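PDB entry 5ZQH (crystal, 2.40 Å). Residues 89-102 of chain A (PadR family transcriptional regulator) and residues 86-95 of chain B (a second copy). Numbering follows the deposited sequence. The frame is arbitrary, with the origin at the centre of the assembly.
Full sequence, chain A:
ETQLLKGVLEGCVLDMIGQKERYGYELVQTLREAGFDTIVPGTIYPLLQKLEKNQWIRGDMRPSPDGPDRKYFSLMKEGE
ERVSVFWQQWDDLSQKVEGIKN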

# COMPACT_ATOMS: atom_id res chain seq x y z
N GLN A 89 8.85 -5.93 2.66
CA GLN A 89 7.52 -5.98 2.05
C GLN A 89 7.46 -5.18 0.74
O GLN A 89 6.78 -5.59 -0.19
CB GLN A 89 6.45 -5.50 3.02
CG GLN A 89 5.07 -6.06 2.71
CD GLN A 89 4.06 -5.84 3.82
OE1 GLN A 89 3.36 -6.77 4.22
NE2 GLN A 89 3.97 -4.61 4.32
N TRP A 90 8.17 -4.05 0.68
CA TRP A 90 8.22 -3.25 -0.54
C TRP A 90 8.97 -3.98 -1.67
O TRP A 90 8.47 -4.02 -2.80
CB TRP A 90 8.81 -1.85 -0.31
CG TRP A 90 8.83 -1.06 -1.58
CD1 TRP A 90 9.92 -0.83 -2.38
CD2 TRP A 90 7.72 -0.45 -2.23
NE1 TRP A 90 9.55 -0.09 -3.48
CE2 TRP A 90 8.21 0.16 -3.42
CE3 TRP A 90 6.35 -0.34 -1.93
CZ2 TRP A 90 7.38 0.86 -4.30
CZ3 TRP A 90 5.52 0.37 -2.80
CH2 TRP A 90 6.05 0.96 -3.98
N ASP A 91 10.13 -4.55 -1.35
CA ASP A 91 10.92 -5.37 -2.28
C ASP A 91 10.14 -6.59 -2.79
O ASP A 91 10.22 -6.92 -3.98
CB ASP A 91 12.24 -5.82 -1.64
CG ASP A 91 13.28 -4.71 -1.57
OD1 ASP A 91 12.92 -3.51 -1.45
OD2 ASP A 91 14.49 -5.04 -1.62
N ASP A 92 9.41 -7.24 -1.88
CA ASP A 92 8.61 -8.43 -2.20
C ASP A 92 7.45 -8.09 -3.13
O ASP A 92 7.30 -8.72 -4.18
CB ASP A 92 8.12 -9.12 -0.91
CG ASP A 92 7.18 -10.30 -1.17
OD1 ASP A 92 7.60 -11.29 -1.83
OD2 ASP A 92 6.03 -10.25 -0.70
N LEU A 93 6.65 -7.09 -2.76
CA LEU A 93 5.47 -6.70 -3.53
C LEU A 93 5.80 -6.07 -4.89
O LEU A 93 5.04 -6.26 -5.84
CB LEU A 93 4.52 -5.81 -2.70
CG LEU A 93 3.87 -6.44 -1.46
CD1 LEU A 93 3.22 -5.37 -0.58
CD2 LEU A 93 2.86 -7.52 -1.81
N SER A 94 6.94 -5.37 -4.98
CA SER A 94 7.42 -4.79 -6.24
C SER A 94 7.64 -5.85 -7.33
O SER A 94 7.16 -5.67 -8.45
CB SER A 94 8.69 -3.96 -6.03
OG SER A 94 8.45 -2.88 -5.14
N GLN A 95 8.34 -6.93 -6.99
CA GLN A 95 8.61 -8.02 -7.94
C GLN A 95 7.38 -8.87 -8.29
O GLN A 95 7.27 -9.39 -9.40
CB GLN A 95 9.83 -8.88 -7.54
CG GLN A 95 9.61 -9.90 -6.43
CD GLN A 95 10.62 -11.04 -6.47
OE1 GLN A 95 11.83 -10.82 -6.51
NE2 GLN A 95 10.13 -12.27 -6.46
N LYS A 96 6.44 -8.97 -7.33
CA LYS A 96 5.14 -9.60 -7.57
C LYS A 96 4.29 -8.80 -8.56
O LYS A 96 3.70 -9.37 -9.49
CB LYS A 96 4.36 -9.75 -6.25
CG LYS A 96 4.88 -10.82 -5.30
CD LYS A 96 4.07 -10.81 -4.02
CE LYS A 96 4.45 -11.96 -3.11
NZ LYS A 96 3.48 -12.09 -1.99
N VAL A 97 4.22 -7.48 -8.34
CA VAL A 97 3.44 -6.55 -9.16
C VAL A 97 3.98 -6.48 -10.59
O VAL A 97 3.20 -6.51 -11.55
CB VAL A 97 3.33 -5.15 -8.48
CG1 VAL A 97 2.85 -4.07 -9.45
CG2 VAL A 97 2.37 -5.20 -7.30
N GLU A 98 5.31 -6.41 -10.71
CA GLU A 98 6.03 -6.50 -12.00
C GLU A 98 5.59 -7.73 -12.80
O GLU A 98 5.22 -7.61 -13.98
CB GLU A 98 7.55 -6.49 -11.76
CG GLU A 98 8.42 -6.97 -12.92
CD GLU A 98 8.84 -5.84 -13.84
OE1 GLU A 98 9.86 -5.18 -13.53
OE2 GLU A 98 8.17 -5.62 -14.88
N GLY A 99 5.61 -8.90 -12.15
CA GLY A 99 5.19 -10.17 -12.74
C GLY A 99 3.76 -10.21 -13.24
O GLY A 99 3.49 -10.79 -14.29
N ILE A 100 2.85 -9.58 -12.50
CA ILE A 100 1.42 -9.50 -12.86
C ILE A 100 1.19 -8.54 -14.02
O ILE A 100 0.45 -8.86 -14.97
CB ILE A 100 0.56 -9.14 -11.62
CG1 ILE A 100 0.61 -10.28 -10.59
CG2 ILE A 100 -0.89 -8.84 -12.00
CD1 ILE A 100 0.35 -9.87 -9.16
N LYS A 101 1.82 -7.37 -13.94
CA LYS A 101 1.75 -6.30 -14.95
C LYS A 101 2.05 -6.81 -16.36
O LYS A 101 1.33 -6.47 -17.30
CB LYS A 101 2.71 -5.16 -14.56
CG LYS A 101 2.68 -3.93 -15.45
CD LYS A 101 3.53 -2.83 -14.83
CE LYS A 101 4.29 -2.04 -15.88
NZ LYS A 101 5.42 -1.27 -15.27
N ASN A 102 3.10 -7.63 -16.49
CA ASN A 102 3.53 -8.19 -17.78
C ASN A 102 2.94 -9.57 -18.03
O ASN A 102 1.77 -9.84 -17.71
CB ASN A 102 5.07 -8.26 -17.85
CG ASN A 102 5.77 -7.09 -17.17
OD1 ASN A 102 5.22 -6.00 -17.04
ND2 ASN A 102 6.99 -7.32 -16.72
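Chain B (86-95) FWQQWDDLSQ

Residues 86-95 of chain B form one stretch of a longer α-helix, with phi between -55° and -71° and psi between -30° and -52° and backbone hydrogen bonds of the i to i+4 kind, such as W90(B) N to F86(B) O at 2.7 Å and S94(B) N to W90(B) O at 3.0 Å. Chain A is helical from 89 to 101. The two helices run in largely opposite directions, their N-to-C vectors 139° apart (signed crossing angle -139°), and their axes come no closer than 12.5 Å, a wide separation that leaves room for tryptophan rings between them. In register, S94(A) CA lies 8.2 Å from S94(B) CA, V97(A) CA 9.0 Å from W90(B) CA, and K101(A) CA 8.9 Å from W87(B) CA, so chain B descends toward its N terminus as chain A advances toward its C terminus.

W90(B) is the centre of the contact and has the largest covered area. Its CA-to-CB bond points toward chain A, and with chi1 at t and chi2 at -102° the indole lies between two partners. Over one face sits V97(A), whose CG1 is 3.6 Å from the centroid of the five-membered ring of W90(B) and 20° off the ring normal, a CH-pi contact. Over the opposite face lies W90(A), in the same rotamer: CZ3 of W90(A) is 3.4 Å from CZ3 of W90(B), but the six-membered rings, with planes at 30° and centroids 4.6 Å apart, are slid so that they barely overlap. At the ring edge, W90(B) CZ2 approaches S94(A) CA at 3.6 Å, and W90(A) CZ2 meets S94(B) CA at the same distance. Each serine turns its hydroxyl back to its own helix, S94(B) OG donating to W90(B) O at 2.6 Å and S94(A) OG to W90(A) O at 2.6 Å.

One turn earlier in chain B, W87(B) extends the apolar surface. V97(A) CG1 touches its edge, 3.3 Å from W87(B) CZ3, so this one methyl meets the indoles of W87(B) and W90(B). K101(A) lays its aliphatic part over a face of W87(B), with K101(A) CB 3.7 Å from W87(B) CH2. Its ammonium ends near D91(B), K101(A) NZ to D91(B) OD1 being 4.5 Å, too long for a salt bridge. No hydrogen bond crosses between the stretches; the 474 Å² buried, both sides summed, rests mainly on packing around the indoles.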

# COMPACT_ATOMS: atom_id res chain seq x y z
N PHE B 86 -4.84 2.61 -9.90
CA PHE B 86 -3.83 1.74 -9.27
C PHE B 86 -2.47 1.77 -9.98
O PHE B 86 -1.44 1.95 -9.32
CB PHE B 86 -4.32 0.29 -9.11
CG PHE B 86 -3.23 -0.69 -8.75
CD1 PHE B 86 -2.69 -0.72 -7.46
CD2 PHE B 86 -2.71 -1.56 -9.71
CE1 PHE B 86 -1.67 -1.61 -7.14
CE2 PHE B 86 -1.70 -2.45 -9.39
CZ PHE B 86 -1.18 -2.47 -8.10
N TRP B 87 -2.47 1.56 -11.30
CA TRP B 87 -1.22 1.53 -12.06
C TRP B 87 -0.50 2.87 -12.13
O TRP B 87 0.73 2.91 -12.13
CB TRP B 87 -1.41 0.95 -13.47
CG TRP B 87 -1.63 -0.54 -13.46
CD1 TRP B 87 -2.69 -1.21 -14.00
CD2 TRP B 87 -0.78 -1.54 -12.88
NE1 TRP B 87 -2.55 -2.56 -13.80
CE2 TRP B 87 -1.39 -2.80 -13.12
CE3 TRP B 87 0.44 -1.50 -12.19
CZ2 TRP B 87 -0.83 -4.01 -12.68
CZ3 TRP B 87 1.01 -2.71 -11.76
CH2 TRP B 87 0.37 -3.94 -12.01
N GLN B 88 -1.26 3.96 -12.16
CA GLN B 88 -0.69 5.30 -12.07
C GLN B 88 -0.12 5.57 -10.68
O GLN B 88 0.99 6.10 -10.55
CB GLN B 88 -1.72 6.37 -12.45
CG GLN B 88 -2.12 6.32 -13.92
CD GLN B 88 -3.13 7.39 -14.27
OE1 GLN B 88 -4.32 7.11 -14.40
NE2 GLN B 88 -2.66 8.63 -14.43
N GLN B 89 -0.87 5.18 -9.65
CA GLN B 89 -0.43 5.31 -8.26
C GLN B 89 0.76 4.40 -7.94
O GLN B 89 1.64 4.80 -7.18
CB GLN B 89 -1.58 5.04 -7.29
CG GLN B 89 -1.38 5.71 -5.93
CD GLN B 89 -2.63 5.71 -5.07
OE1 GLN B 89 -3.02 6.74 -4.53
NE2 GLN B 89 -3.27 4.54 -4.94
N TRP B 90 0.79 3.21 -8.52
CA TRP B 90 1.92 2.29 -8.34
C TRP B 90 3.20 2.83 -8.98
O TRP B 90 4.26 2.82 -8.35
CB TRP B 90 1.62 0.87 -8.81
CG TRP B 90 2.79 -0.03 -8.60
CD1 TRP B 90 3.70 -0.45 -9.54
CD2 TRP B 90 3.23 -0.58 -7.35
NE1 TRP B 90 4.66 -1.25 -8.96
CE2 TRP B 90 4.39 -1.35 -7.61
CE3 TRP B 90 2.74 -0.52 -6.03
CZ2 TRP B 90 5.08 -2.04 -6.61
CZ3 TRP B 90 3.42 -1.21 -5.03
CH2 TRP B 90 4.59 -1.96 -5.33
N ASP B 91 3.10 3.30 -10.23
CA ASP B 91 4.21 3.94 -10.95
C ASP B 91 4.74 5.18 -10.23
O ASP B 91 5.95 5.39 -10.18
CB ASP B 91 3.78 4.31 -12.38
CG ASP B 91 3.73 3.10 -13.32
OD1 ASP B 91 3.44 1.96 -12.87
OD2 ASP B 91 3.97 3.29 -14.54
N ASP B 92 3.82 5.99 -9.69
CA ASP B 92 4.15 7.22 -8.97
C ASP B 92 4.90 6.93 -7.67
O ASP B 92 5.98 7.46 -7.44
CB ASP B 92 2.89 8.08 -8.73
CG ASP B 92 3.16 9.33 -7.88
OD1 ASP B 92 3.96 10.20 -8.29
OD2 ASP B 92 2.55 9.44 -6.80
N LEU B 93 4.32 6.05 -6.84
CA LEU B 93 4.89 5.72 -5.54
C LEU B 93 6.20 4.94 -5.62
O LEU B 93 7.07 5.11 -4.76
CB LEU B 93 3.86 5.02 -4.63
CG LEU B 93 2.61 5.83 -4.21
CD1 LEU B 93 1.56 4.92 -3.60
CD2 LEU B 93 2.95 6.98 -3.27
N SER B 94 6.36 4.12 -6.66
CA SER B 94 7.60 3.37 -6.91
C SER B 94 8.82 4.29 -7.08
O SER B 94 9.84 4.06 -6.43
CB SER B 94 7.47 2.43 -8.11
OG SER B 94 6.45 1.47 -7.90
N GLN B 95 8.68 5.32 -7.92
CA GLN B 95 9.78 6.28 -8.15
C GLN B 95 10.05 7.22 -6.97
O GLN B 95 11.19 7.64 -6.76
CB GLN B 95 9.62 7.04 -9.49
CG GLN B 95 8.61 8.18 -9.52
CD GLN B 95 8.90 9.20 -10.62
OE1 GLN B 95 9.07 8.84 -11.79
NE2 GLN B 95 8.96 10.47 -10.25